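Long-range contacts in flavin prenyltransferase UbiX (Methanocaldococcus jannaschii, PDB 6M8V), which probably transfers a dimethylallyl group from dimethylallyl phosphate to N5 and C6 of reduced FMN, making the prenylated cofactor used by UbiD decarboxylases: residues 77-82 / 103-108; 115-120 / 140-145. All coordinates share one frame; numbering follows the deposited sequence.

Overall arrangement
Contact 1 packs helix 100-110 on strand 78-84, and contact 2 pairs strand 114-119 with strand 141-142. Both reach the same parallel sheet, in which strands 78-84 and 114-119 are neighbours. Their centres lie about 11 Å apart. Residues 77-82 and 115-120 are joined by two probable hydrogen bonds, Val79 O to Ile116 N and Val81 N to Ile116 O, both 2.8 Å. Leu115 CD1 also packs on Cys105 SG at 3.6 Å. Each contact carries an arginine to an FMN, but not to the same one. Arg120 binds the flavin in the chain's own pocket, whereas Arg103 reaches the flavin held mainly by a second subunit.

Contact 1. Residues 77-82 / 103-108; sequences DAVVVV and RVCDIA. With FMN (flavin mononucleotide), chain B; PO4 (phosphate ion), chain C.
Val79 and Val81 share one rotamer, with CG1 anti to the backbone N (chi1 -177° and -169°) and CG2 beside it. Both side chains start toward helix 100-110. Cys105 holds SG anti to its carbonyl carbon, which sends the sulfur to the two valines. Val81 CG2 touches Cys105 SG at 3.6 Å, and Val79 CG1 lies 4.1 Å from Cys105 SG. The other branch of Val79 points further along the helix, where its CG2 meets Ala108 CB at 4.0 Å. Val79 CG1 also makes a looser contact with Val104 CG2. The interface is small, apolar and buried, and no hydrogen bond crosses it. Leu115 of strand 114-119 touches Val79 and Cys105, and Ile4 and Cys6 of strand 2-7 touch Val79.

On the same helix, Arg103 reaches an FMN held mainly by a second subunit. Its CG is anti to the backbone N, and the chain bends at chi2 (62°). Ile107 CG1 lies over one guanidinium face and flavin N1 over the other, with Arg103 NH1 3.6 Å from FMN N1. Arg103 NH2 makes a weak hydrogen bond to phosphate O4 (3.4 Å). NH1 forms a salt bridge with Glu121 of the second subunit. The arrangement is helix-on-sheet packing of an alpha/beta flavoprotein fold, with an FMN site completed across a subunit interface.

Contact 2. Residues 115-120 / 140-145; sequences LIIMPR and AIVMPP. With FMN (flavin mononucleotide), chain D; PO4 (phosphate ion), chain E.
Ile117 and Val142 lie side by side and point the same way on one face of the sheet. Ile117 CG1 sits between the backbone N and the carbonyl carbon (chi1 60°), and its CD1 meets Val142 CG2 at 3.8 Å. Ile116 and Ile141 pair on the opposite face. The backbones are parallel and joined by three hydrogen bonds. Ile141 N bonds to Leu115 O (2.8 Å) almost straight, Ile117 N to Ile141 O (3.1 Å), and Met143 N to Ile117 O (2.7 Å).

Beyond them the prolines take over. The rings of Pro119 and Pro144 cross obliquely, CD to CD at 3.9 Å. Arg120 crosses Pro145 at about a right angle, with its CG 3.6 Å from Pro145 CG. The arginine chain then bends at chi2 and chi3 and turns the edge of its guanidinium to flavin O4, which lies in its plane. Arg120 NH2 bonds to FMN O4 at 2.7 Å, nearly straight (175°), with a weak second bond from NE. Arg120 O accepts from flavin N3 (2.8 Å), so side chain and backbone together fix the pyrimidine edge. NH2 also bonds weakly to a phosphate ion. An alanine in place of Arg120 would remove the guanidinium and would probably loosen the hold on flavin O4 and the phosphate.

Helix 126-137 connects the neighbouring strands 114-119 and 141-142 in a beta-alpha-beta unit and covers Ile117, Pro119 and Val142, while helix 156-171 covers Ile116, Met118 and Met143.

Contact 1. Residues 77-82 / 103-108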
loop_
_atom_site.group_PDB
_atom_site.type_symbol
_atom_site.label_atom_id
_atom_site.label_comp_id
_atom_site.label_asym_id
_atom_site.label_seq_id
_atom_site.Cartn_x
_atom_site.Cartn_y
_atom_site.Cartn_z
ATOM N N ASP A 77 30.945 8.654 -13.253
ATOM C CA ASP A 77 29.970 9.737 -13.242
ATOM C C ASP A 77 28.571 9.307 -13.658
ATOM O O ASP A 77 27.593 9.824 -13.107
ATOM C CB ASP A 77 30.439 10.875 -14.155
ATOM C CG ASP A 77 31.671 11.574 -13.621
ATOM O OD1 ASP A 77 31.650 11.996 -12.446
ATOM O OD2 ASP A 77 32.663 11.689 -14.371
ATOM N N ALA A 78 28.443 8.381 -14.607
ATOM C CA ALA A 78 27.127 8.034 -15.122
ATOM C C ALA A 78 27.163 6.654 -15.756
ATOM O O ALA A 78 28.198 6.209 -16.262
ATOM C CB ALA A 78 26.638 9.067 -16.144
ATOM N N VAL A 79 26.012 5.990 -15.721
ATOM C CA VAL A 79 25.789 4.721 -16.399
ATOM C C VAL A 79 24.671 4.921 -17.408
ATOM O O VAL A 79 23.658 5.557 -17.101
ATOM C CB VAL A 79 25.417 3.599 -15.408
ATOM C CG1 VAL A 79 25.269 2.272 -16.136
ATOM C CG2 VAL A 79 26.456 3.501 -14.324
ATOM N N VAL A 80 24.855 4.388 -18.610
ATOM C CA VAL A 80 23.813 4.386 -19.627
ATOM C C VAL A 80 23.613 2.953 -20.086
ATOM O O VAL A 80 24.539 2.336 -20.626
ATOM C CB VAL A 80 24.146 5.291 -20.825
ATOM C CG1 VAL A 80 22.923 5.420 -21.733
ATOM C CG2 VAL A 80 24.604 6.660 -20.347
ATOM N N VAL A 81 22.416 2.423 -19.869
ATOM C CA VAL A 81 22.043 1.100 -20.345
ATOM C C VAL A 81 21.224 1.319 -21.611
ATOM O O VAL A 81 20.060 1.726 -21.551
ATOM C CB VAL A 81 21.273 0.312 -19.283
ATOM C CG1 VAL A 81 21.130 -1.142 -19.707
ATOM C CG2 VAL A 81 21.985 0.413 -17.942
ATOM N N VAL A 82 21.843 1.062 -22.762
ATOM C CA VAL A 82 21.222 1.331 -24.057
ATOM C C VAL A 82 21.593 0.236 -25.051
ATOM O O VAL A 82 22.784 -0.023 -25.275
ATOM C CB VAL A 82 21.628 2.714 -24.595
ATOM C CG1 VAL A 82 23.145 2.894 -24.543
ATOM C CG2 VAL A 82 21.123 2.886 -26.012
ATOM N N ARG A 103 25.520 -5.023 -11.764
ATOM C CA ARG A 103 26.309 -4.651 -10.596
ATOM C C ARG A 103 26.680 -3.170 -10.628
ATOM O O ARG A 103 26.589 -2.486 -9.599
ATOM C CB ARG A 103 27.556 -5.537 -10.502
ATOM C CG ARG A 103 28.579 -5.101 -9.453
ATOM C CD ARG A 103 28.025 -5.133 -8.018
ATOM N NE ARG A 103 29.071 -4.807 -7.048
ATOM C CZ ARG A 103 28.868 -4.577 -5.752
ATOM N NH1 ARG A 103 27.647 -4.637 -5.244
ATOM N NH2 ARG A 103 29.894 -4.286 -4.956
ATOM N N VAL A 104 27.071 -2.642 -11.798
ATOM C CA VAL A 104 27.426 -1.221 -11.845
ATOM C C VAL A 104 26.183 -0.338 -11.778
ATOM O O VAL A 104 26.256 0.805 -11.309
ATOM C CB VAL A 104 28.292 -0.880 -13.079
ATOM C CG1 VAL A 104 29.569 -1.726 -13.106
ATOM C CG2 VAL A 104 27.512 -1.022 -14.372
ATOM N N CYS A 105 25.025 -0.831 -12.236
ATOM C CA CYS A 105 23.787 -0.091 -11.987
ATOM C C CYS A 105 23.461 -0.057 -10.503
ATOM O O CYS A 105 23.088 0.993 -9.970
ATOM C CB CYS A 105 22.620 -0.698 -12.764
ATOM S SG CYS A 105 22.767 -0.531 -14.545
ATOM N N ASP A 106 23.595 -1.197 -9.818
ATOM C CA ASP A 106 23.332 -1.231 -8.381
ATOM C C ASP A 106 24.311 -0.338 -7.628
ATOM O O ASP A 106 23.942 0.317 -6.644
ATOM C CB ASP A 106 23.404 -2.676 -7.877
ATOM C CG ASP A 106 22.708 -2.871 -6.539
ATOM O OD1 ASP A 106 21.546 -2.422 -6.381
ATOM O OD2 ASP A 106 23.320 -3.488 -5.640
ATOM N N ILE A 107 25.564 -0.293 -8.087
ATOM C CA ILE A 107 26.558 0.601 -7.505
ATOM C C ILE A 107 26.153 2.052 -7.720
ATOM O O ILE A 107 26.220 2.881 -6.803
ATOM C CB ILE A 107 27.948 0.313 -8.103
ATOM C CG1 ILE A 107 28.535 -0.972 -7.509
ATOM C CG2 ILE A 107 28.885 1.503 -7.908
ATOM C CD1 ILE A 107 29.768 -1.479 -8.250
ATOM N N ALA A 108 25.731 2.380 -8.943
ATOM C CA ALA A 108 25.292 3.741 -9.229
ATOM C C ALA A 108 24.185 4.171 -8.279
ATOM O O ALA A 108 24.160 5.324 -7.825
ATOM C CB ALA A 108 24.831 3.849 -10.684
HETATM N N1 FMN B . 28.672 -7.875 -4.127
HETATM C C2 FMN B . 28.056 -7.432 -2.976
HETATM O O2 FMN B . 26.839 -7.357 -2.981
HETATM N N3 FMN B . 28.781 -7.076 -1.843
HETATM C C4 FMN B . 30.165 -7.188 -1.881
HETATM O O4 FMN B . 30.876 -6.901 -0.913
HETATM C C4A FMN B . 30.785 -7.635 -3.039
HETATM N N5 FMN B . 32.153 -7.728 -3.050
HETATM C C5A FMN B . 32.788 -8.170 -4.182
HETATM C C6 FMN B . 34.167 -8.258 -4.165
HETATM C C7 FMN B . 34.832 -8.696 -5.293
HETATM C C7M FMN B . 36.321 -8.791 -5.260
HETATM C C8 FMN B . 34.124 -9.049 -6.433
HETATM C C8M FMN B . 34.871 -9.526 -7.640
HETATM C C9 FMN B . 32.735 -8.961 -6.453
HETATM C C9A FMN B . 32.062 -8.519 -5.319
HETATM N N10 FMN B . 30.682 -8.429 -5.314
HETATM C C10 FMN B . 30.045 -7.979 -4.168
HETATM C "C1'" FMN B . 29.886 -8.791 -6.542
HETATM C "C2'" FMN B . 29.210 -10.152 -6.424
HETATM O "O2'" FMN B . 30.188 -11.160 -6.290
HETATM C "C3'" FMN B . 28.356 -10.464 -7.643
HETATM O "O3'" FMN B . 27.143 -9.742 -7.579
HETATM C "C4'" FMN B . 28.099 -11.966 -7.769
HETATM O "O4'" FMN B . 27.275 -12.205 -8.885
HETATM C "C5'" FMN B . 27.464 -12.588 -6.529
HETATM O "O5'" FMN B . 27.065 -13.909 -6.841
HETATM P P FMN B . 26.812 -15.021 -5.696
HETATM O O1P FMN B . 28.110 -15.305 -4.998
HETATM O O2P FMN B . 25.833 -14.459 -4.692
HETATM O O3P FMN B . 26.252 -16.276 -6.319
HETATM P P PO4 C . 32.050 -2.206 -2.502
HETATM O O1 PO4 C . 32.936 -2.954 -3.472
HETATM O O2 PO4 C . 32.881 -1.589 -1.399
HETATM O O3 PO4 C . 31.312 -1.105 -3.229
HETATM O O4 PO4 C . 31.062 -3.182 -1.906
#

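Contact 2. Residues 115-120 / 140-145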
loop_
_atom_site.group_PDB
_atom_site.type_symbol
_atom_site.label_atom_id
_atom_site.label_comp_id
_atom_site.label_asym_id
_atom_site.label_seq_id
_atom_site.Cartn_x
_atom_site.Cartn_y
_atom_site.Cartn_z
ATOM N N LEU A 115 22.112 7.306 -13.282
ATOM C CA LEU A 115 21.790 6.057 -13.960
ATOM C C LEU A 115 20.705 6.326 -14.992
ATOM O O LEU A 115 19.601 6.763 -14.642
ATOM C CB LEU A 115 21.334 4.990 -12.956
ATOM C CG LEU A 115 20.784 3.661 -13.494
ATOM C CD1 LEU A 115 21.812 2.958 -14.369
ATOM C CD2 LEU A 115 20.339 2.750 -12.340
ATOM N N ILE A 116 21.020 6.059 -16.257
ATOM C CA ILE A 116 20.093 6.197 -17.374
ATOM C C ILE A 116 19.830 4.814 -17.945
ATOM O O ILE A 116 20.773 4.086 -18.271
ATOM C CB ILE A 116 20.658 7.118 -18.469
ATOM C CG1 ILE A 116 21.001 8.499 -17.903
ATOM C CG2 ILE A 116 19.686 7.199 -19.647
ATOM C CD1 ILE A 116 21.747 9.393 -18.890
ATOM N N ILE A 117 18.556 4.457 -18.085
ATOM C CA ILE A 117 18.170 3.190 -18.696
ATOM C C ILE A 117 17.211 3.485 -19.836
ATOM O O ILE A 117 16.364 4.377 -19.733
ATOM C CB ILE A 117 17.532 2.220 -17.678
ATOM C CG1 ILE A 117 16.273 2.826 -17.068
ATOM C CG2 ILE A 117 18.523 1.880 -16.577
ATOM C CD1 ILE A 117 15.409 1.818 -16.329
ATOM N N MET A 118 17.344 2.730 -20.926
ATOM C CA MET A 118 16.549 2.926 -22.140
ATOM C C MET A 118 15.849 1.624 -22.503
ATOM O O MET A 118 16.262 0.918 -23.434
ATOM C CB MET A 118 17.437 3.417 -23.285
ATOM C CG MET A 118 18.388 4.512 -22.839
ATOM S SD MET A 118 19.136 5.429 -24.188
ATOM C CE MET A 118 17.703 6.185 -24.956
ATOM N N PRO A 119 14.775 1.274 -21.794
ATOM C CA PRO A 119 14.093 0.000 -22.067
ATOM C C PRO A 119 13.405 0.020 -23.426
ATOM O O PRO A 119 12.652 0.942 -23.745
ATOM C CB PRO A 119 13.082 -0.113 -20.919
ATOM C CG PRO A 119 12.844 1.297 -20.502
ATOM C CD PRO A 119 14.136 2.026 -20.700
ATOM N N ARG A 120 13.668 -1.013 -24.226
ATOM C CA ARG A 120 13.154 -1.129 -25.591
ATOM C C ARG A 120 12.209 -2.321 -25.649
ATOM O O ARG A 120 12.652 -3.476 -25.637
ATOM C CB ARG A 120 14.297 -1.290 -26.595
ATOM C CG ARG A 120 14.144 -0.520 -27.924
ATOM C CD ARG A 120 12.925 -0.956 -28.759
ATOM N NE ARG A 120 12.722 -2.400 -28.765
ATOM C CZ ARG A 120 11.655 -3.009 -29.269
ATOM N NH1 ARG A 120 10.678 -2.304 -29.822
ATOM N NH2 ARG A 120 11.558 -4.333 -29.203
ATOM N N ALA A 140 16.652 7.004 -10.909
ATOM C CA ALA A 140 17.109 6.655 -12.244
ATOM C C ALA A 140 16.302 7.419 -13.286
ATOM O O ALA A 140 15.134 7.747 -13.076
ATOM C CB ALA A 140 16.986 5.148 -12.478
ATOM N N ILE A 141 16.940 7.711 -14.414
ATOM C CA ILE A 141 16.296 8.386 -15.532
ATOM C C ILE A 141 15.826 7.316 -16.510
ATOM O O ILE A 141 16.634 6.702 -17.213
ATOM C CB ILE A 141 17.238 9.397 -16.202
ATOM C CG1 ILE A 141 17.594 10.525 -15.224
ATOM C CG2 ILE A 141 16.593 9.989 -17.446
ATOM C CD1 ILE A 141 19.029 10.512 -14.753
ATOM N N VAL A 142 14.521 7.083 -16.555
ATOM C CA VAL A 142 13.951 6.011 -17.361
ATOM C C VAL A 142 13.593 6.598 -18.718
ATOM O O VAL A 142 12.701 7.445 -18.829
ATOM C CB VAL A 142 12.733 5.378 -16.679
ATOM C CG1 VAL A 142 12.102 4.345 -17.596
ATOM C CG2 VAL A 142 13.144 4.742 -15.350
ATOM N N MET A 143 14.278 6.133 -19.758
ATOM C CA MET A 143 14.301 6.819 -21.045
ATOM C C MET A 143 14.206 5.820 -22.195
ATOM O O MET A 143 15.163 5.632 -22.946
ATOM C CB MET A 143 15.581 7.649 -21.154
ATOM C CG MET A 143 15.488 8.813 -22.084
ATOM S SD MET A 143 17.031 9.725 -22.052
ATOM C CE MET A 143 16.575 11.127 -23.064
ATOM N N PRO A 144 13.052 5.181 -22.364
ATOM C CA PRO A 144 12.869 4.322 -23.550
ATOM C C PRO A 144 13.075 5.124 -24.822
ATOM O O PRO A 144 12.675 6.296 -24.898
ATOM C CB PRO A 144 11.414 3.832 -23.428
ATOM C CG PRO A 144 10.783 4.681 -22.369
ATOM C CD PRO A 144 11.880 5.155 -21.473
ATOM N N PRO A 145 13.710 4.537 -25.835
ATOM C CA PRO A 145 13.978 5.292 -27.070
ATOM C C PRO A 145 12.702 5.554 -27.850
ATOM O O PRO A 145 12.252 4.713 -28.635
ATOM C CB PRO A 145 14.946 4.384 -27.839
ATOM C CG PRO A 145 14.627 2.991 -27.353
ATOM C CD PRO A 145 14.187 3.142 -25.908
HETATM N N1 FMN D . 14.078 -8.390 -25.150
HETATM C C2 FMN D . 13.495 -7.177 -24.852
HETATM O O2 FMN D . 13.153 -6.986 -23.696
HETATM N N3 FMN D . 13.295 -6.199 -25.820
HETATM C C4 FMN D . 13.711 -6.458 -27.119
HETATM O O4 FMN D . 13.576 -5.636 -28.030
HETATM C C4A FMN D . 14.298 -7.679 -27.420
HETATM N N5 FMN D . 14.692 -7.909 -28.713
HETATM C C5A FMN D . 15.277 -9.107 -29.034
HETATM C C6 FMN D . 15.668 -9.312 -30.343
HETATM C C7 FMN D . 16.257 -10.511 -30.694
HETATM C C7M FMN D . 16.679 -10.720 -32.110
HETATM C C8 FMN D . 16.458 -11.501 -29.741
HETATM C C8M FMN D . 17.104 -12.789 -30.150
HETATM C C9 FMN D . 16.065 -11.296 -28.422
HETATM C C9A FMN D . 15.471 -10.091 -28.066
HETATM N N10 FMN D . 15.078 -9.862 -26.759
HETATM C C10 FMN D . 14.484 -8.652 -26.441
HETATM C "C1'" FMN D . 15.270 -10.924 -25.705
HETATM C "C2'" FMN D . 16.446 -10.628 -24.781
HETATM O "O2'" FMN D . 17.643 -10.607 -25.527
HETATM C "C3'" FMN D . 16.576 -11.673 -23.684
HETATM O "O3'" FMN D . 15.602 -11.446 -22.685
HETATM C "C4'" FMN D . 17.985 -11.680 -23.092
HETATM O "O4'" FMN D . 18.050 -12.632 -22.056
HETATM C "C5'" FMN D . 18.436 -10.323 -22.559
HETATM O "O5'" FMN D . 19.640 -10.498 -21.837
HETATM P P FMN D . 20.653 -9.274 -21.549
HETATM O O1P FMN D . 21.209 -8.785 -22.856
HETATM O O2P FMN D . 19.877 -8.152 -20.902
HETATM O O3P FMN D . 21.761 -9.732 -20.634
HETATM P P PO4 E . 9.278 -7.628 -29.901
HETATM O O1 PO4 E . 10.215 -8.692 -30.425
HETATM O O2 PO4 E . 8.847 -6.709 -31.022
HETATM O O3 PO4 E . 8.049 -8.278 -29.305
HETATM O O4 PO4 E . 10.003 -6.830 -28.842
#